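Local coordinates for protein bacterial leucyl aminopeptidase (Legionella pneumophila, PDB 6ESL) that is a secreted zinc aminopeptidase of peptidase family M28, probably releasing N-terminal residues such as leucine from peptides and linked to nutrient acquisition during intracellular infection of amoebas, at residues P247-W252 / Q268-Q273; L137-S142 / A157-S162. All coordinates share one frame; numbering follows the deposited sequence.

Interaction 1: P247-W252 / Q268-Q273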
ATOM      1  N   PRO B 247       2.344  15.031 -21.565  1.00 53.00           N
ATOM      2  CA  PRO B 247       2.797  16.307 -20.994  1.00 50.89           C
ATOM      3  C   PRO B 247       3.247  16.087 -19.519  1.00 47.20           C
ATOM      4  O   PRO B 247       2.709  15.211 -18.797  1.00 43.44           O
ATOM      5  CB  PRO B 247       1.561  17.177 -21.050  1.00 51.09           C
ATOM      6  CG  PRO B 247       0.412  16.234 -21.095  1.00 52.11           C
ATOM      7  CD  PRO B 247       0.870  14.927 -21.629  1.00 52.42           C
ATOM      8  N   ILE B 248       4.221  16.895 -19.117  1.00 46.49           N
ATOM      9  CA  ILE B 248       4.769  16.882 -17.789  1.00 44.82           C
ATOM     10  C   ILE B 248       4.477  18.224 -17.100  1.00 43.61           C
ATOM     11  O   ILE B 248       5.005  19.282 -17.531  1.00 45.85           O
ATOM     12  CB  ILE B 248       6.284  16.633 -17.814  1.00 46.45           C
ATOM     13  CG1 ILE B 248       6.591  15.228 -18.334  1.00 47.50           C
ATOM     14  CG2 ILE B 248       6.875  16.771 -16.426  1.00 47.10           C
ATOM     15  CD1 ILE B 248       8.048  15.107 -18.797  1.00 48.81           C
ATOM     16  N   TYR B 249       3.747  18.197 -15.982  1.00 38.96           N
ATOM     17  CA  TYR B 249       3.537  19.484 -15.320  1.00 39.18           C
ATOM     18  C   TYR B 249       4.421  19.610 -14.075  1.00 36.14           C
ATOM     19  O   TYR B 249       4.475  18.729 -13.253  1.00 38.29           O
ATOM     20  CB  TYR B 249       2.051  19.733 -14.974  1.00 38.96           C
ATOM     21  CG  TYR B 249       1.067  19.951 -16.120  1.00 40.36           C
ATOM     22  CD1 TYR B 249       0.439  18.906 -16.707  1.00 41.96           C
ATOM     23  CD2 TYR B 249       0.699  21.273 -16.526  1.00 43.39           C
ATOM     24  CE1 TYR B 249      -0.505  19.103 -17.742  1.00 43.86           C
ATOM     25  CE2 TYR B 249      -0.224  21.500 -17.533  1.00 45.04           C
ATOM     26  CZ  TYR B 249      -0.834  20.413 -18.129  1.00 46.53           C
ATOM     27  OH  TYR B 249      -1.795  20.584 -19.072  1.00 49.09           O
ATOM     28  N   PHE B 250       5.028  20.745 -13.926  1.00 34.64           N
ATOM     29  CA  PHE B 250       5.590  21.184 -12.686  1.00 33.33           C
ATOM     30  C   PHE B 250       4.756  22.276 -12.047  1.00 33.43           C
ATOM     31  O   PHE B 250       4.516  23.279 -12.639  1.00 33.45           O
ATOM     32  CB  PHE B 250       7.082  21.588 -12.778  1.00 33.61           C
ATOM     33  CG  PHE B 250       7.988  20.436 -13.065  1.00 33.74           C
ATOM     34  CD1 PHE B 250       8.205  20.043 -14.410  1.00 36.49           C
ATOM     35  CD2 PHE B 250       8.692  19.753 -12.040  1.00 33.21           C
ATOM     36  CE1 PHE B 250       9.076  18.964 -14.687  1.00 37.13           C
ATOM     37  CE2 PHE B 250       9.559  18.698 -12.305  1.00 32.62           C
ATOM     38  CZ  PHE B 250       9.735  18.291 -13.618  1.00 36.14           C
ATOM     39  N   ILE B 251       4.312  22.059 -10.789  1.00 30.86           N
ATOM     40  CA  ILE B 251       3.358  22.949 -10.190  1.00 29.87           C
ATOM     41  C   ILE B 251       3.827  23.384  -8.826  1.00 28.69           C
ATOM     42  O   ILE B 251       4.146  22.531  -8.007  1.00 28.31           O
ATOM     43  CB  ILE B 251       1.958  22.260 -10.101  1.00 29.93           C
ATOM     44  CG1 ILE B 251       1.571  21.700 -11.459  1.00 30.67           C
ATOM     45  CG2 ILE B 251       0.917  23.274  -9.595  1.00 30.59           C
ATOM     46  CD1 ILE B 251       0.133  21.267 -11.664  1.00 32.19           C
ATOM     47  N   TRP B 252       3.773  24.690  -8.544  1.00 27.81           N
ATOM     48  CA  TRP B 252       4.016  25.210  -7.244  1.00 26.96           C
ATOM     49  C   TRP B 252       2.701  25.781  -6.712  1.00 27.75           C
ATOM     50  O   TRP B 252       2.240  26.805  -7.178  1.00 27.58           O
ATOM     51  CB  TRP B 252       5.080  26.240  -7.225  1.00 28.70           C
ATOM     52  CG  TRP B 252       6.514  25.693  -7.564  1.00 30.11           C
ATOM     53  CD1 TRP B 252       7.488  25.363  -6.686  1.00 30.01           C
ATOM     54  CD2 TRP B 252       7.047  25.387  -8.870  1.00 31.82           C
ATOM     55  NE1 TRP B 252       8.599  24.893  -7.340  1.00 30.93           N
ATOM     56  CE2 TRP B 252       8.355  24.898  -8.676  1.00 31.90           C
ATOM     57  CE3 TRP B 252       6.542  25.463 -10.188  1.00 33.56           C
ATOM     58  CZ2 TRP B 252       9.193  24.528  -9.770  1.00 34.87           C
ATOM     59  CZ3 TRP B 252       7.388  25.049 -11.263  1.00 34.07           C
ATOM     60  CH2 TRP B 252       8.674  24.600 -11.040  1.00 33.34           C
ATOM     61  N   GLN B 268      -9.422  21.770  -9.673  1.00 39.08           N
ATOM     62  CA  GLN B 268     -10.666  22.225 -10.223  1.00 43.34           C
ATOM     63  C   GLN B 268     -10.440  22.803 -11.620  1.00 44.85           C
ATOM     64  O   GLN B 268     -11.241  22.552 -12.514  1.00 46.63           O
ATOM     65  CB  GLN B 268     -11.334  23.274  -9.323  1.00 46.33           C
ATOM     66  CG  GLN B 268     -12.816  23.458  -9.621  1.00 51.30           C
ATOM     67  CD  GLN B 268     -13.545  24.395  -8.631  1.00 54.76           C
ATOM     68  OE1 GLN B 268     -14.229  25.331  -9.021  1.00 58.96           O
ATOM     69  NE2 GLN B 268     -13.414  24.131  -7.361  1.00 54.36           N
ATOM     70  N   HIS B 269      -9.363  23.572 -11.789  1.00 45.22           N
ATOM     71  CA  HIS B 269      -8.970  24.105 -13.067  1.00 46.51           C
ATOM     72  C   HIS B 269      -8.828  22.979 -14.105  1.00 48.16           C
ATOM     73  O   HIS B 269      -9.375  23.119 -15.227  1.00 48.38           O
ATOM     74  CB  HIS B 269      -7.687  24.914 -12.996  1.00 45.02           C
ATOM     75  CG  HIS B 269      -7.300  25.560 -14.295  1.00 47.65           C
ATOM     76  ND1 HIS B 269      -6.582  24.891 -15.267  1.00 48.84           N
ATOM     77  CD2 HIS B 269      -7.577  26.787 -14.805  1.00 48.10           C
ATOM     78  CE1 HIS B 269      -6.415  25.686 -16.315  1.00 49.39           C
ATOM     79  NE2 HIS B 269      -6.979  26.844 -16.043  1.00 49.58           N
ATOM     80  N   PHE B 270      -8.123  21.915 -13.734  1.00 43.72           N
ATOM     81  CA  PHE B 270      -7.902  20.805 -14.636  1.00 46.74           C
ATOM     82  C   PHE B 270      -9.202  20.060 -14.964  1.00 49.72           C
ATOM     83  O   PHE B 270      -9.368  19.587 -16.090  1.00 51.62           O
ATOM     84  CB  PHE B 270      -6.920  19.775 -14.047  1.00 43.74           C
ATOM     85  CG  PHE B 270      -5.443  20.099 -14.299  1.00 43.46           C
ATOM     86  CD1 PHE B 270      -4.905  21.292 -13.933  1.00 43.84           C
ATOM     87  CD2 PHE B 270      -4.605  19.148 -14.816  1.00 44.19           C
ATOM     88  CE1 PHE B 270      -3.544  21.583 -14.154  1.00 43.93           C
ATOM     89  CE2 PHE B 270      -3.226  19.406 -14.983  1.00 44.17           C
ATOM     90  CZ  PHE B 270      -2.696  20.614 -14.645  1.00 42.92           C
ATOM     91  N   GLN B 271     -10.103  19.923 -13.993  1.00 49.83           N
ATOM     92  CA  GLN B 271     -11.358  19.242 -14.207  1.00 53.78           C
ATOM     93  C   GLN B 271     -12.268  20.070 -15.173  1.00 56.76           C
ATOM     94  O   GLN B 271     -12.797  19.539 -16.103  1.00 55.37           O
ATOM     95  CB  GLN B 271     -12.010  19.030 -12.878  1.00 56.21           C
ATOM     96  CG  GLN B 271     -13.231  18.221 -12.955  1.00 64.96           C
ATOM     97  CD  GLN B 271     -13.827  17.846 -11.572  1.00 72.81           C
ATOM     98  OE1 GLN B 271     -13.269  18.120 -10.427  1.00 66.09           O
ATOM     99  NE2 GLN B 271     -15.012  17.187 -11.667  1.00 79.32           N
ATOM    100  N   GLU B 272     -12.353  21.378 -14.966  1.00 56.68           N
ATOM    101  CA  GLU B 272     -13.154  22.266 -15.766  1.00 60.36           C
ATOM    102  C   GLU B 272     -12.621  22.466 -17.177  1.00 63.73           C
ATOM    103  O   GLU B 272     -13.421  22.755 -18.067  1.00 66.94           O
ATOM    104  CB  GLU B 272     -13.234  23.622 -15.107  1.00 60.63           C
ATOM    105  CG  GLU B 272     -14.052  23.663 -13.835  1.00 60.15           C
ATOM    106  CD  GLU B 272     -13.811  24.959 -13.044  1.00 61.81           C
ATOM    107  OE1 GLU B 272     -12.829  25.732 -13.338  1.00 61.81           O
ATOM    108  OE2 GLU B 272     -14.608  25.175 -12.115  1.00 60.00           O
ATOM    109  N   GLN B 273     -11.337  22.197 -17.381  1.00 61.15           N
ATOM    110  CA  GLN B 273     -10.725  22.267 -18.701  1.00 62.74           C
ATOM    111  C   GLN B 273     -10.498  20.859 -19.279  1.00 62.91           C
ATOM    112  O   GLN B 273      -9.852  20.711 -20.316  1.00 64.95           O
ATOM    113  CB  GLN B 273      -9.402  23.032 -18.640  1.00 61.81           C
ATOM    114  CG  GLN B 273      -9.537  24.469 -18.165  1.00 62.08           C
ATOM    115  CD  GLN B 273     -10.431  25.299 -19.066  1.00 63.68           C
ATOM    116  OE1 GLN B 273     -10.926  24.814 -20.083  1.00 68.32           O
ATOM    117  NE2 GLN B 273     -10.641  26.557 -18.697  1.00 62.39           N
TER
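Phe270 drives the end of its ring into one face of Tyr249, an edge-to-face (T-shaped) pair with planes inclined at 61° and centroids 5.0 Å apart. CZ of Phe270 stands 3.8 Å above the plane of the Tyr249 ring, over its centre, so the whole ring is engaged rather than one corner: Phe270 CE2 comes within 3.9 Å of Tyr249 CE1, and Phe270 CZ is also 3.9 Å from Tyr249 CE2 on the far side. Around Phe270 the contacts are oblique, and Trp339 makes a further edge-to-face pair with the same ring.

The pair belongs to the layered alpha/beta fold of M28 peptidases, a mixed sheet packed by helices. Strand 248-253, helix 261-272 and strand 277-282 form a beta-alpha-beta crossover in which the two strands run parallel, separated by strand 203-209, to which Tyr249 is bonded through its backbone. Alternation along strand 248-253 divides the work. Tyr249 and Ile251 point toward helix 261-272, whereas Ile248, Phe250 and Trp252 pack on helix 220-239.

The backbones themselves stay well apart, the nearest CA atoms being those of Tyr249 and Phe270 at 11.5 Å, and the aromatic side chains bridge that gap. All three touching residues are buried; the contact is apolar and small, hiding 119 Å² in total, and Ile275, in the loop after the helix, also touches both aromatic residues.

Ile251 makes the second contact with the Phe270 ring. Its CG1 branch lies beside the backbone N and continues extended (chi2 -167°), which projects the terminal methyl toward the approaching phenyl ring, until Ile251 CD1 rests 4.2 Å from Phe270 CZ.

Interaction 2: L137-S142 / A157-S162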
ATOM      1  N   LEU B 137      16.920  27.595  -2.859  1.00 35.06           N
ATOM      2  CA  LEU B 137      16.509  27.608  -1.440  1.00 33.82           C
ATOM      3  C   LEU B 137      17.002  28.880  -0.709  1.00 34.59           C
ATOM      4  O   LEU B 137      16.299  29.497   0.132  1.00 32.04           O
ATOM      5  CB  LEU B 137      16.991  26.351  -0.771  1.00 32.89           C
ATOM      6  CG  LEU B 137      16.437  26.155   0.641  1.00 34.49           C
ATOM      7  CD1 LEU B 137      14.945  26.193   0.775  1.00 34.22           C
ATOM      8  CD2 LEU B 137      16.917  24.820   1.125  1.00 36.40           C
ATOM      9  N   THR B 138      18.218  29.282  -1.050  1.00 33.87           N
ATOM     10  CA  THR B 138      18.741  30.550  -0.531  1.00 36.04           C
ATOM     11  C   THR B 138      17.802  31.668  -0.908  1.00 34.94           C
ATOM     12  O   THR B 138      17.394  32.430  -0.060  1.00 34.42           O
ATOM     13  CB  THR B 138      20.185  30.763  -1.000  1.00 36.39           C
ATOM     14  OG1 THR B 138      20.971  29.704  -0.407  1.00 37.62           O
ATOM     15  CG2 THR B 138      20.761  32.189  -0.616  1.00 38.04           C
ATOM     16  N   HIS B 139      17.438  31.743  -2.169  1.00 37.25           N
ATOM     17  CA  HIS B 139      16.556  32.845  -2.584  1.00 38.86           C
ATOM     18  C   HIS B 139      15.179  32.707  -1.927  1.00 36.62           C
ATOM     19  O   HIS B 139      14.640  33.651  -1.335  1.00 36.48           O
ATOM     20  CB  HIS B 139      16.405  32.819  -4.081  1.00 43.18           C
ATOM     21  CG  HIS B 139      15.666  34.013  -4.598  1.00 48.10           C
ATOM     22  ND1 HIS B 139      14.280  34.060  -4.636  1.00 49.52           N
ATOM     23  CD2 HIS B 139      16.104  35.237  -4.990  1.00 47.10           C
ATOM     24  CE1 HIS B 139      13.907  35.254  -5.063  1.00 48.65           C
ATOM     25  NE2 HIS B 139      14.984  35.972  -5.296  1.00 47.91           N
ATOM     26  N   MET B 140      14.593  31.500  -1.943  1.00 35.41           N
ATOM     27  CA  MET B 140      13.201  31.369  -1.414  1.00 34.12           C
ATOM     28  C   MET B 140      13.168  31.724   0.044  1.00 31.60           C
ATOM     29  O   MET B 140      12.262  32.424   0.465  1.00 31.58           O
ATOM     30  CB  MET B 140      12.655  29.954  -1.601  1.00 35.41           C
ATOM     31  CG  MET B 140      12.292  29.656  -3.037  1.00 39.14           C
ATOM     32  SD  MET B 140      11.322  28.133  -3.218  1.00 38.36           S
ATOM     33  CE  MET B 140       9.697  28.584  -2.584  1.00 37.53           C
ATOM     34  N   THR B 141      14.166  31.286   0.810  1.00 30.81           N
ATOM     35  CA  THR B 141      14.154  31.554   2.249  1.00 32.38           C
ATOM     36  C   THR B 141      14.480  33.013   2.629  1.00 34.84           C
ATOM     37  O   THR B 141      14.335  33.397   3.775  1.00 36.40           O
ATOM     38  CB  THR B 141      15.083  30.634   3.025  1.00 32.97           C
ATOM     39  OG1 THR B 141      16.472  30.769   2.571  1.00 33.58           O
ATOM     40  CG2 THR B 141      14.669  29.142   2.898  1.00 31.56           C
ATOM     41  N   SER B 142      14.832  33.829   1.653  1.00 36.72           N
ATOM     42  CA  SER B 142      15.150  35.220   1.950  1.00 39.67           C
ATOM     43  C   SER B 142      13.939  36.094   1.886  1.00 41.30           C
ATOM     44  O   SER B 142      14.000  37.204   2.442  1.00 39.96           O
ATOM     45  CB  SER B 142      16.256  35.721   1.024  1.00 43.90           C
ATOM     46  OG  SER B 142      15.629  36.063  -0.180  1.00 48.45           O
ATOM     47  N   ALA B 157       5.628  33.733  -6.172  1.00 34.42           N
ATOM     48  CA  ALA B 157       5.024  33.109  -7.335  1.00 34.46           C
ATOM     49  C   ALA B 157       5.576  33.683  -8.687  1.00 36.06           C
ATOM     50  O   ALA B 157       5.854  32.935  -9.665  1.00 34.11           O
ATOM     51  CB  ALA B 157       3.508  33.331  -7.285  1.00 34.67           C
ATOM     52  N   ASN B 158       5.596  35.034  -8.757  1.00 36.76           N
ATOM     53  CA  ASN B 158       6.228  35.726  -9.911  1.00 39.90           C
ATOM     54  C   ASN B 158       7.714  35.267 -10.222  1.00 39.91           C
ATOM     55  O   ASN B 158       8.059  34.975 -11.356  1.00 41.29           O
ATOM     56  CB  ASN B 158       6.259  37.224  -9.639  1.00 40.67           C
ATOM     57  CG  ASN B 158       4.908  37.874  -9.754  1.00 41.86           C
ATOM     58  OD1 ASN B 158       3.980  37.329 -10.321  1.00 41.63           O
ATOM     59  ND2 ASN B 158       4.838  39.117  -9.275  1.00 43.32           N
ATOM     60  N   TRP B 159       8.528  35.190  -9.183  1.00 40.59           N
ATOM     61  CA  TRP B 159       9.938  34.719  -9.309  1.00 41.66           C
ATOM     62  C   TRP B 159      10.041  33.276  -9.779  1.00 40.22           C
ATOM     63  O   TRP B 159      10.760  32.987 -10.670  1.00 39.83           O
ATOM     64  CB  TRP B 159      10.646  34.895  -7.999  1.00 43.65           C
ATOM     65  CG  TRP B 159      12.066  34.537  -8.090  1.00 48.25           C
ATOM     66  CD1 TRP B 159      13.091  35.309  -8.655  1.00 52.67           C
ATOM     67  CD2 TRP B 159      12.678  33.351  -7.632  1.00 48.83           C
ATOM     68  NE1 TRP B 159      14.279  34.643  -8.518  1.00 53.90           N
ATOM     69  CE2 TRP B 159      14.053  33.437  -7.924  1.00 50.24           C
ATOM     70  CE3 TRP B 159      12.201  32.212  -6.975  1.00 49.32           C
ATOM     71  CZ2 TRP B 159      14.952  32.410  -7.609  1.00 53.32           C
ATOM     72  CZ3 TRP B 159      13.125  31.180  -6.657  1.00 49.31           C
ATOM     73  CH2 TRP B 159      14.438  31.274  -6.977  1.00 51.68           C
ATOM     74  N   LEU B 160       9.252  32.353  -9.231  1.00 36.66           N
ATOM     75  CA  LEU B 160       9.255  30.996  -9.729  1.00 36.38           C
ATOM     76  C   LEU B 160       8.870  30.879 -11.188  1.00 38.08           C
ATOM     77  O   LEU B 160       9.473  30.110 -11.990  1.00 37.91           O
ATOM     78  CB  LEU B 160       8.308  30.064  -8.858  1.00 35.92           C
ATOM     79  CG  LEU B 160       8.715  29.922  -7.415  1.00 35.48           C
ATOM     80  CD1 LEU B 160       7.619  29.296  -6.492  1.00 34.65           C
ATOM     81  CD2 LEU B 160       9.995  29.115  -7.339  1.00 35.59           C
ATOM     82  N   LYS B 161       7.846  31.644 -11.564  1.00 38.94           N
ATOM     83  CA  LYS B 161       7.382  31.636 -12.923  1.00 40.91           C
ATOM     84  C   LYS B 161       8.528  32.133 -13.871  1.00 44.39           C
ATOM     85  O   LYS B 161       8.785  31.474 -14.878  1.00 43.21           O
ATOM     86  CB  LYS B 161       6.155  32.549 -13.042  1.00 42.16           C
ATOM     87  CG  LYS B 161       5.577  32.688 -14.439  1.00 45.30           C
ATOM     88  CD  LYS B 161       4.167  33.329 -14.343  1.00 46.46           C
ATOM     89  CE  LYS B 161       3.295  33.138 -15.568  1.00 48.51           C
ATOM     90  NZ  LYS B 161       3.807  34.096 -16.627  1.00 50.38           N
ATOM     91  N   SER B 162       9.204  33.223 -13.506  1.00 45.46           N
ATOM     92  CA  SER B 162      10.345  33.800 -14.341  1.00 51.55           C
ATOM     93  C   SER B 162      11.435  32.798 -14.454  1.00 51.60           C
ATOM     94  O   SER B 162      11.937  32.584 -15.537  1.00 52.17           O
ATOM     95  CB  SER B 162      11.040  34.975 -13.698  1.00 52.78           C
ATOM     96  OG  SER B 162      10.188  36.029 -13.702  1.00 60.75           O
TER
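His139 lies flat against Trp159, and this offset stack is the main contact between 137-142 and 157-162, on helices 130-142 and 151-170. The helices are consecutive along the chain and form an antiparallel helical hairpin: the short segments run at 161° to each other, their axes 11.6 Å apart at closest approach. The imidazole and the five-membered ring of the indole are nearly parallel, planes at 12° and centroids 3.8 Å apart. His139 CG is 3.5 Å from Trp159 CZ2, and His139 CB adds an aliphatic contact to the benzo ring, 3.8 Å from Trp159 CH2. Both side chains leave their helices with CG anti to the backbone N (chi1 -173° in His139), and the two rings lie alongside, each reaching in from its own helix.

Met140 follows on the more buried side. Its CG approaches the indole obliquely, 4.0 Å from Trp159 CZ3; its SD then lies 4.4 Å from Leu160 CD2, a looser apolar touch. Behind these residues, helix 220-239 closes the core, with Ser227 against Met140 and Met231 against Leu160.

Thr141 takes no part in the packing across the pair and satisfies its hydroxyl locally: OG1 donates to Leu137 O at 2.8 Å, while Thr141 N reaches that oxygen from the opposite face of the carbonyl plane. Ser142 bonds three residues back instead of four, its OG donating at 2.9 Å to His139 O in the carbonyl plane, on a lone pair, so the backbone oxygen of the stacking histidine is gripped by both OG and N of Ser142.

The chemistry across the hairpin is therefore aromatic and dispersive, grading from a partly exposed pi stack to a buried sulfur-methyl contact. Protonation of the imidazole would probably add a cation-pi component to the attraction.

Overall arrangement
Interaction 2 comes first along the chain and interaction 1 follows it; their centres are 21 Å apart, yet they touch directly, Trp252 CG lying 3.9 Å from Leu160 CD1. Helix 220-239 connects them further, since Met231 meets both Trp252 and Leu160. Neither contact supplies a zinc ligand. The side chain of Met140 is about 11 Å from a zinc ion and that of Ile251 about 14 Å. The ligands nevertheless sit on neighbouring elements: His209 ends strand 203-209, Asp222, shared by both metal sites, lies in helix 220-239, Glu257 follows strand 248-253 and Asp284 follows strand 277-282. Both interactions thus pack the scaffold surrounding the zinc centre.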